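Local coordinates for translation initiation factor eIF2 assembly protein (Schizosaccharomyces pombe, PDB 4ZGP) that acts as an ATP-dependent chaperone that binds the eIF2 gamma subunit and allows it to assemble with the alpha and beta subunits, at residues 119-124 with 131-136; 201-206 with 243-248. One frame throughout, in Å; residues are numbered along the deposited sequence.

Contact 1 (119-124 with 131-136); sequences STPKDA and GSLKCT. With ADP (adenosine-5'-diphosphate), chain C.
Leu133 drives its forked end into the turn at Thr120–Lys122, and its two methyls do different work. Leu133 CD2 presses against the backbone, 3.4 Å from Pro121 O, and also meets the proline ring, where Pro121 CG lies 4.3 Å from it. Leu133 CD1 points to the nucleotide: it lies 4.0 Å from Thr120 CG2, where the two side chains run obliquely past each other, and 3.3 Å from O4' of the ADP ribose. Thr120 is likewise divided. Its methyl stands anti to the backbone N and faces the leucine, while Thr120 OG1, on the other branch (chi1 -56°), lies 2.8 Å from ADP O2A, with the bridging O3A also within range of its single proton. Replacing Thr120 by valine would probably keep the apolar packing on Leu133 but leave the alpha-phosphate without its hydroxyl partner. Lys122 starts out away from Leu133; its nearly extended chain bends at the last torsion (chi4 -74°), bringing Lys122 NZ into a hydrogen bond with ADP O3B (3.0 Å). Pro121 centres an inverse gamma turn, closed by Lys122 N to Thr120 O, with these two diphosphate-binding residues on its two sides. Leu144 of helix 138-146 backs both Pro121 and Leu133. The chemistry is thus split along the nucleotide: hydroxyl and ammonium groups grip the diphosphate, the ammonium probably offsetting its negative charge, while a methyl of Leu133 packs against the ribose.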
ATOM      1  N   SER A 119      -0.066   5.313  -2.008  1.00 26.95           N
ATOM      2  CA  SER A 119      -0.982   5.337  -0.868  1.00 29.66           C
ATOM      3  C   SER A 119      -2.444   5.024  -1.217  1.00 28.01           C
ATOM      4  O   SER A 119      -3.020   5.609  -2.126  1.00 33.31           O
ATOM      5  CB  SER A 119      -0.912   6.704  -0.182  1.00 27.50           C
ATOM      6  OG  SER A 119       0.429   7.064   0.096  1.00 30.98           O
ATOM      7  N   THR A 120      -3.006   4.081  -0.481  1.00 23.73           N
ATOM      8  CA  THR A 120      -4.432   3.742  -0.551  1.00 27.87           C
ATOM      9  C   THR A 120      -5.193   4.738   0.325  1.00 28.42           C
ATOM     10  O   THR A 120      -4.755   5.024   1.436  1.00 30.55           O
ATOM     11  CB  THR A 120      -4.659   2.272  -0.092  1.00 32.71           C
ATOM     12  OG1 THR A 120      -3.844   1.397  -0.893  1.00 31.72           O
ATOM     13  CG2 THR A 120      -6.113   1.844  -0.205  1.00 28.48           C
ATOM     14  N   PRO A 121      -6.323   5.280  -0.178  1.00 27.76           N
ATOM     15  CA  PRO A 121      -7.087   6.314   0.534  1.00 29.05           C
ATOM     16  C   PRO A 121      -7.903   5.740   1.688  1.00 29.40           C
ATOM     17  O   PRO A 121      -9.119   5.926   1.795  1.00 30.84           O
ATOM     18  CB  PRO A 121      -7.986   6.898  -0.572  1.00 29.43           C
ATOM     19  CG  PRO A 121      -8.202   5.774  -1.516  1.00 30.43           C
ATOM     20  CD  PRO A 121      -6.873   5.026  -1.523  1.00 27.61           C
ATOM     21  N   LYS A 122      -7.215   5.032   2.570  1.00 26.66           N
ATOM     22  CA  LYS A 122      -7.855   4.368   3.697  1.00 26.70           C
ATOM     23  C   LYS A 122      -8.389   5.406   4.683  1.00 31.50           C
ATOM     24  O   LYS A 122      -9.254   5.118   5.511  1.00 29.84           O
ATOM     25  CB  LYS A 122      -6.873   3.427   4.398  1.00 33.03           C
ATOM     26  CG  LYS A 122      -5.575   4.101   4.796  1.00 45.51           C
ATOM     27  CD  LYS A 122      -4.710   3.220   5.694  1.00 48.62           C
ATOM     28  CE  LYS A 122      -3.340   3.851   5.950  1.00 50.00           C
ATOM     29  NZ  LYS A 122      -2.423   3.773   4.765  1.00 47.12           N
ATOM     30  N   ASP A 123      -7.868   6.618   4.579  1.00 34.51           N
ATOM     31  CA  ASP A 123      -8.207   7.676   5.532  1.00 39.51           C
ATOM     32  C   ASP A 123      -9.476   8.394   5.141  1.00 36.61           C
ATOM     33  O   ASP A 123      -9.950   9.273   5.861  1.00 42.69           O
ATOM     34  CB  ASP A 123      -7.080   8.692   5.616  1.00 34.82           C
ATOM     35  CG  ASP A 123      -6.873   9.425   4.298  1.00 40.53           C
ATOM     36  OD1 ASP A 123      -6.547   8.759   3.283  1.00 37.92           O
ATOM     37  OD2 ASP A 123      -7.062  10.656   4.270  1.00 39.47           O
ATOM     38  N   ALA A 124     -10.019   8.034   3.989  1.00 40.82           N
ATOM     39  CA  ALA A 124     -11.058   8.843   3.377  1.00 36.01           C
ATOM     40  C   ALA A 124     -12.405   8.141   3.389  1.00 41.34           C
ATOM     41  O   ALA A 124     -13.298   8.485   2.607  1.00 38.28           O
ATOM     42  CB  ALA A 124     -10.662   9.214   1.947  1.00 37.62           C
ATOM     43  N   GLY A 131     -19.219   3.754   3.734  1.00 47.30           N
ATOM     44  CA  GLY A 131     -18.175   3.488   4.713  1.00 44.91           C
ATOM     45  C   GLY A 131     -17.130   2.466   4.287  1.00 43.42           C
ATOM     46  O   GLY A 131     -16.475   1.847   5.120  1.00 46.62           O
ATOM     47  N   SER A 132     -16.951   2.303   2.983  1.00 37.70           N
ATOM     48  CA  SER A 132     -16.084   1.256   2.457  1.00 38.89           C
ATOM     49  C   SER A 132     -15.138   1.815   1.393  1.00 31.36           C
ATOM     50  O   SER A 132     -15.420   2.844   0.795  1.00 31.84           O
ATOM     51  CB  SER A 132     -16.936   0.120   1.878  1.00 35.13           C
ATOM     52  OG  SER A 132     -16.145  -0.858   1.235  1.00 35.71           O
ATOM     53  N   LEU A 133     -14.026   1.124   1.158  1.00 28.78           N
ATOM     54  CA  LEU A 133     -13.118   1.489   0.087  1.00 33.01           C
ATOM     55  C   LEU A 133     -13.633   0.975  -1.256  1.00 28.56           C
ATOM     56  O   LEU A 133     -13.124   1.354  -2.309  1.00 28.89           O
ATOM     57  CB  LEU A 133     -11.712   0.926   0.341  1.00 35.01           C
ATOM     58  CG  LEU A 133     -10.835   1.657   1.357  1.00 35.75           C
ATOM     59  CD1 LEU A 133      -9.539   0.897   1.535  1.00 37.07           C
ATOM     60  CD2 LEU A 133     -10.559   3.041   0.857  1.00 35.27           C
ATOM     61  N   LYS A 134     -14.627   0.101  -1.198  1.00 28.30           N
ATOM     62  CA  LYS A 134     -15.204  -0.494  -2.397  1.00 28.66           C
ATOM     63  C   LYS A 134     -15.797   0.561  -3.332  1.00 28.79           C
ATOM     64  O   LYS A 134     -16.626   1.358  -2.925  1.00 31.68           O
ATOM     65  CB  LYS A 134     -16.272  -1.503  -2.003  1.00 31.58           C
ATOM     66  CG  LYS A 134     -16.889  -2.290  -3.152  1.00 30.88           C
ATOM     67  CD  LYS A 134     -17.976  -3.210  -2.598  1.00 31.54           C
ATOM     68  CE  LYS A 134     -18.479  -4.205  -3.627  1.00 40.97           C
ATOM     69  NZ  LYS A 134     -19.568  -5.066  -3.037  1.00 41.60           N
ATOM     70  N   CYS A 135     -15.353   0.567  -4.585  1.00 26.17           N
ATOM     71  CA  CYS A 135     -15.856   1.523  -5.570  1.00 28.40           C
ATOM     72  C   CYS A 135     -16.364   0.734  -6.756  1.00 32.47           C
ATOM     73  O   CYS A 135     -15.689  -0.195  -7.213  1.00 28.62           O
ATOM     74  CB  CYS A 135     -14.775   2.503  -6.025  1.00 28.82           C
ATOM     75  SG  CYS A 135     -14.108   3.543  -4.720  1.00 28.85           S
ATOM     76  N   THR A 136     -17.541   1.102  -7.263  1.00 30.06           N
ATOM     77  CA  THR A 136     -18.121   0.387  -8.400  1.00 28.00           C
ATOM     78  C   THR A 136     -18.266   1.267  -9.637  1.00 32.03           C
ATOM     79  O   THR A 136     -18.599   0.781 -10.715  1.00 36.21           O
ATOM     80  CB  THR A 136     -19.507  -0.188  -8.047  1.00 30.53           C
ATOM     81  OG1 THR A 136     -20.359   0.876  -7.580  1.00 35.96           O
ATOM     82  CG2 THR A 136     -19.375  -1.236  -6.963  1.00 31.29           C
TER
HETATM   83  PB  ADP C 301      -1.452   1.026   2.679  0.69 45.51           P
HETATM   84  O1B ADP C 301      -0.235   0.125   2.537  0.69 40.65           O
HETATM   85  O2B ADP C 301      -1.259   2.416   2.099  0.69 37.78           O
HETATM   86  O3B ADP C 301      -2.049   0.920   4.067  0.69 37.41           O
HETATM   87  PA  ADP C 301      -2.961  -1.092   1.400  0.69 35.58           P
HETATM   88  O1A ADP C 301      -1.987  -1.956   2.163  0.69 42.32           O
HETATM   89  O2A ADP C 301      -3.183  -1.236  -0.096  0.69 36.30           O
HETATM   90  O3A ADP C 301      -2.591   0.459   1.665  0.69 44.21           O
HETATM   91  O5' ADP C 301      -4.386  -1.275   2.115  0.69 44.51           O
HETATM   92  C5' ADP C 301      -4.934  -0.302   3.005  0.69 38.19           C
HETATM   93  C4' ADP C 301      -6.133  -0.986   3.637  0.69 41.03           C
HETATM   94  O4' ADP C 301      -7.198  -1.046   2.685  0.69 37.77           O
HETATM   95  C3' ADP C 301      -5.796  -2.425   3.997  0.69 38.87           C
HETATM   96  O3' ADP C 301      -5.507  -2.553   5.393  0.69 41.30           O
HETATM   97  C2' ADP C 301      -7.019  -3.228   3.608  0.69 41.25           C
HETATM   98  O2' ADP C 301      -7.834  -3.511   4.749  0.69 45.64           O
HETATM   99  C1' ADP C 301      -7.797  -2.345   2.654  0.69 36.94           C
HETATM  100  N9  ADP C 301      -7.644  -2.915   1.293  0.69 36.80           N
HETATM  101  C8  ADP C 301      -6.547  -2.787   0.514  0.69 36.24           C
HETATM  102  N7  ADP C 301      -6.721  -3.427  -0.675  0.69 39.00           N
HETATM  103  C5  ADP C 301      -7.956  -3.979  -0.665  0.69 34.50           C
HETATM  104  C6  ADP C 301      -8.769  -4.780  -1.610  0.69 34.40           C
HETATM  105  N6  ADP C 301      -8.256  -5.112  -2.823  0.69 32.35           N
HETATM  106  N1  ADP C 301     -10.016  -5.157  -1.221  0.69 28.14           N
HETATM  107  C2  ADP C 301     -10.503  -4.803  -0.011  0.69 35.16           C
HETATM  108  N3  ADP C 301      -9.820  -4.075   0.898  0.69 37.18           N
HETATM  109  C4  ADP C 301      -8.560  -3.638   0.633  0.69 39.63           C

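Contact 2 (201-206 with 243-248)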
ATOM      1  N   LYS A 201      17.483  -7.888   4.144  1.00 27.70           N
ATOM      2  CA  LYS A 201      16.805  -9.030   3.540  0.67 27.31           C
ATOM      3  C   LYS A 201      16.329 -10.077   4.542  1.00 33.51           C
ATOM      4  O   LYS A 201      15.987 -11.203   4.166  1.00 31.36           O
ATOM      5  CB  LYS A 201      17.712  -9.693   2.497  0.67 32.72           C
ATOM      6  CG  LYS A 201      17.983  -8.821   1.283  0.67 32.11           C
ATOM      7  CD  LYS A 201      16.677  -8.322   0.671  0.67 29.79           C
ATOM      8  CE  LYS A 201      16.857  -7.874  -0.780  0.67 32.42           C
ATOM      9  NZ  LYS A 201      15.601  -7.267  -1.312  0.67 23.85           N
ATOM     10  N   ARG A 202      16.277  -9.713   5.817  1.00 28.96           N
ATOM     11  CA  ARG A 202      15.759 -10.650   6.790  1.00 27.02           C
ATOM     12  C   ARG A 202      14.494 -10.087   7.474  1.00 21.04           C
ATOM     13  O   ARG A 202      14.365  -8.888   7.671  1.00 23.45           O
ATOM     14  CB  ARG A 202      16.845 -10.978   7.820  1.00 33.89           C
ATOM     15  CG  ARG A 202      18.022 -11.744   7.191  1.00 40.97           C
ATOM     16  CD  ARG A 202      19.229 -11.833   8.116  1.00 49.34           C
ATOM     17  NE  ARG A 202      18.877 -12.379   9.424  1.00 55.47           N
ATOM     18  CZ  ARG A 202      18.737 -13.676   9.677  1.00 53.71           C
ATOM     19  NH1 ARG A 202      18.923 -14.568   8.711  1.00 54.69           N
ATOM     20  NH2 ARG A 202      18.410 -14.076  10.897  1.00 55.26           N
ATOM     21  N   LEU A 203      13.580 -10.976   7.823  1.00 28.20           N
ATOM     22  CA  LEU A 203      12.373 -10.588   8.539  1.00 25.38           C
ATOM     23  C   LEU A 203      12.680 -10.384  10.022  1.00 21.11           C
ATOM     24  O   LEU A 203      12.892 -11.362  10.738  1.00 29.39           O
ATOM     25  CB  LEU A 203      11.310 -11.658   8.375  1.00 25.48           C
ATOM     26  CG  LEU A 203       9.965 -11.420   9.060  1.00 24.50           C
ATOM     27  CD1 LEU A 203       9.190 -10.351   8.314  1.00 23.74           C
ATOM     28  CD2 LEU A 203       9.165 -12.724   9.101  1.00 24.33           C
ATOM     29  N   ILE A 204      12.691  -9.137  10.458  1.00 23.53           N
ATOM     30  CA  ILE A 204      13.062  -8.832  11.834  1.00 27.30           C
ATOM     31  C   ILE A 204      11.845  -8.703  12.748  1.00 29.53           C
ATOM     32  O   ILE A 204      11.961  -8.849  13.970  1.00 28.86           O
ATOM     33  CB  ILE A 204      13.890  -7.555  11.915  1.00 24.57           C
ATOM     34  CG1 ILE A 204      13.122  -6.359  11.335  1.00 28.45           C
ATOM     35  CG2 ILE A 204      15.220  -7.750  11.188  1.00 29.75           C
ATOM     36  CD1 ILE A 204      13.732  -5.009  11.629  1.00 30.08           C
ATOM     37  N   ALA A 205      10.680  -8.442  12.157  1.00 24.41           N
ATOM     38  CA  ALA A 205       9.471  -8.174  12.940  1.00 20.09           C
ATOM     39  C   ALA A 205       8.234  -8.188  12.064  1.00 27.94           C
ATOM     40  O   ALA A 205       8.313  -7.842  10.893  1.00 24.50           O
ATOM     41  CB  ALA A 205       9.563  -6.825  13.633  1.00 24.75           C
ATOM     42  N   PHE A 206       7.096  -8.550  12.651  1.00 21.67           N
ATOM     43  CA  PHE A 206       5.809  -8.277  12.006  1.00 20.54           C
ATOM     44  C   PHE A 206       4.724  -8.152  13.050  1.00 26.09           C
ATOM     45  O   PHE A 206       4.857  -8.655  14.175  1.00 25.55           O
ATOM     46  CB  PHE A 206       5.439  -9.348  10.953  1.00 18.85           C
ATOM     47  CG  PHE A 206       5.038 -10.701  11.500  1.00 22.43           C
ATOM     48  CD1 PHE A 206       3.709 -10.990  11.824  1.00 23.88           C
ATOM     49  CD2 PHE A 206       5.970 -11.718  11.602  1.00 25.15           C
ATOM     50  CE1 PHE A 206       3.334 -12.237  12.284  1.00 25.52           C
ATOM     51  CE2 PHE A 206       5.596 -12.994  12.060  1.00 28.65           C
ATOM     52  CZ  PHE A 206       4.280 -13.252  12.396  1.00 24.51           C
ATOM     53  N   PHE A 243      12.852  -2.924   3.711  1.00 25.89           N
ATOM     54  CA  PHE A 243      11.547  -2.459   3.246  1.00 22.71           C
ATOM     55  C   PHE A 243      10.461  -3.017   4.160  1.00 19.71           C
ATOM     56  O   PHE A 243      10.747  -3.774   5.085  1.00 20.34           O
ATOM     57  CB  PHE A 243      11.310  -2.868   1.765  1.00 18.15           C
ATOM     58  CG  PHE A 243      11.355  -4.365   1.502  1.00 21.53           C
ATOM     59  CD1 PHE A 243      12.559  -5.015   1.276  1.00 22.35           C
ATOM     60  CD2 PHE A 243      10.176  -5.121   1.460  1.00 27.34           C
ATOM     61  CE1 PHE A 243      12.604  -6.389   1.003  1.00 23.03           C
ATOM     62  CE2 PHE A 243      10.212  -6.500   1.197  1.00 25.27           C
ATOM     63  CZ  PHE A 243      11.422  -7.131   0.964  1.00 25.47           C
ATOM     64  N   VAL A 244       9.216  -2.623   3.905  1.00 22.11           N
ATOM     65  CA  VAL A 244       8.095  -3.062   4.729  1.00 15.65           C
ATOM     66  C   VAL A 244       7.031  -3.622   3.802  1.00 20.46           C
ATOM     67  O   VAL A 244       6.673  -2.943   2.861  1.00 21.14           O
ATOM     68  CB  VAL A 244       7.523  -1.899   5.531  1.00 19.40           C
ATOM     69  CG1 VAL A 244       6.370  -2.364   6.414  1.00 21.06           C
ATOM     70  CG2 VAL A 244       8.657  -1.210   6.382  1.00 21.84           C
ATOM     71  N   PHE A 245       6.543  -4.833   4.044  1.00 17.83           N
ATOM     72  CA  PHE A 245       5.503  -5.356   3.146  1.00 18.27           C
ATOM     73  C   PHE A 245       4.267  -5.736   3.938  1.00 21.21           C
ATOM     74  O   PHE A 245       4.372  -6.162   5.082  1.00 21.67           O
ATOM     75  CB  PHE A 245       6.034  -6.525   2.270  1.00 15.13           C
ATOM     76  CG  PHE A 245       6.392  -7.805   2.999  1.00 20.36           C
ATOM     77  CD1 PHE A 245       7.637  -7.981   3.571  1.00 20.09           C
ATOM     78  CD2 PHE A 245       5.528  -8.887   2.991  1.00 24.29           C
ATOM     79  CE1 PHE A 245       7.975  -9.192   4.183  1.00 21.49           C
ATOM     80  CE2 PHE A 245       5.858 -10.100   3.598  1.00 24.80           C
ATOM     81  CZ  PHE A 245       7.071 -10.253   4.202  1.00 22.85           C
ATOM     82  N   ASP A 246       3.085  -5.498   3.350  1.00 19.29           N
ATOM     83  CA  ASP A 246       1.828  -5.841   4.012  1.00 20.98           C
ATOM     84  C   ASP A 246       1.320  -7.129   3.403  1.00 22.08           C
ATOM     85  O   ASP A 246       1.462  -7.348   2.200  1.00 19.64           O
ATOM     86  CB  ASP A 246       0.773  -4.731   3.863  1.00 19.92           C
ATOM     87  CG  ASP A 246       1.144  -3.466   4.627  1.00 28.61           C
ATOM     88  OD1 ASP A 246       1.963  -3.545   5.566  1.00 29.41           O
ATOM     89  OD2 ASP A 246       0.630  -2.393   4.283  1.00 32.95           O
ATOM     90  N   VAL A 247       0.769  -8.004   4.236  1.00 22.61           N
ATOM     91  CA  VAL A 247       0.294  -9.296   3.752  0.66 22.26           C
ATOM     92  C   VAL A 247      -1.090  -9.604   4.281  1.00 24.94           C
ATOM     93  O   VAL A 247      -1.431  -9.214   5.380  1.00 25.88           O
ATOM     94  CB  VAL A 247       1.222 -10.434   4.162  0.66 25.90           C
ATOM     95  CG1 VAL A 247       2.502 -10.284   3.468  0.66 23.73           C
ATOM     96  CG2 VAL A 247       1.426 -10.450   5.673  0.66 20.75           C
ATOM     97  N   TYR A 248      -1.877 -10.286   3.459  1.00 21.38           N
ATOM     98  CA  TYR A 248      -3.183 -10.766   3.867  1.00 22.79           C
ATOM     99  C   TYR A 248      -3.127 -12.289   3.836  1.00 21.28           C
ATOM    100  O   TYR A 248      -2.788 -12.885   2.817  1.00 23.10           O
ATOM    101  CB  TYR A 248      -4.277 -10.243   2.939  1.00 25.08           C
ATOM    102  CG  TYR A 248      -5.643 -10.800   3.293  1.00 26.53           C
ATOM    103  CD1 TYR A 248      -6.166 -10.642   4.565  1.00 26.47           C
ATOM    104  CD2 TYR A 248      -6.414 -11.458   2.336  1.00 27.57           C
ATOM    105  CE1 TYR A 248      -7.432 -11.155   4.897  1.00 28.50           C
ATOM    106  CE2 TYR A 248      -7.690 -11.961   2.653  1.00 32.42           C
ATOM    107  CZ  TYR A 248      -8.186 -11.809   3.933  1.00 29.76           C
ATOM    108  OH  TYR A 248      -9.441 -12.313   4.257  1.00 26.48           O
TER
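Two phenylalanine rings, Phe243 and Phe245, stand on the same side of strand 243-250, two residues apart, and each lies between two neighbours. Lys201 NZ and Phe245 CD1 are on opposite sides of the Phe243 ring plane; Leu203 CD1 and Phe243 CE2 are on opposite sides of that of Phe245. The rings touch where Phe243 CE2 comes 3.8 Å from Phe245 CD1. Lys201 NZ approaches the Phe243 ring obliquely, 3.9 Å from Phe243 CE1, and the two side chains cross at about a right angle. The same ring meets Phe238, their planes inclined at about 50°, and also touches Ile259 and Leu232. At the Phe245 ring the approach, again oblique, is looser: Leu203 CD1 is 4.5 Å from Phe245 CE1, reaching it across strand 193-199, whose Cys196 and Val198 also touch this side chain.

Lys201 sits in the turn between strands 193-199 and 202-208. It begins by heading away from strand 243-250, and a bend at its second torsion (chi2 -53°) turns the chain back towards the phenylalanine. The lysine is modelled in two conformers, which makes its approach to the ring less certain; in the one described, NZ is hydrogen-bonded to Asp240 O and Phe238 O. No hydrogen bond joins the two segments themselves.

The arrangement belongs to a mixed beta-sheet in which strand 193-199 separates 202-208 from 243-250. Helix 221-233 covers this face, its Leu232 touching both Leu203 and Phe243. Asp246 projects to the other face, where it touches ADP and forms salt bridges with Arg195 and Arg209. An apolar face packed against a helix, backing a face that carries nucleotide-binding residues, is the architecture of the ATP-grasp sheet in this protein.

Contacts 1 and 2 share no helix or strand and lie on opposite sides of the chain's centre, their centres about 23 Å apart and their nearest atoms about 7 Å apart. Contact 1 is the more buried, although it joins two parts of one loop rather than regular elements; contact 2 bridges two non-adjacent strands and runs from the helix-covered core out to an exposed lysine. Their relation to ADP differs too. In contact 1, Thr120 and Leu133 touch both each other and ADP, and Lys122 adds its ammonium group, whereas in contact 2 the packing residues stand behind the sheet and Asp246 touches ADP from its other face.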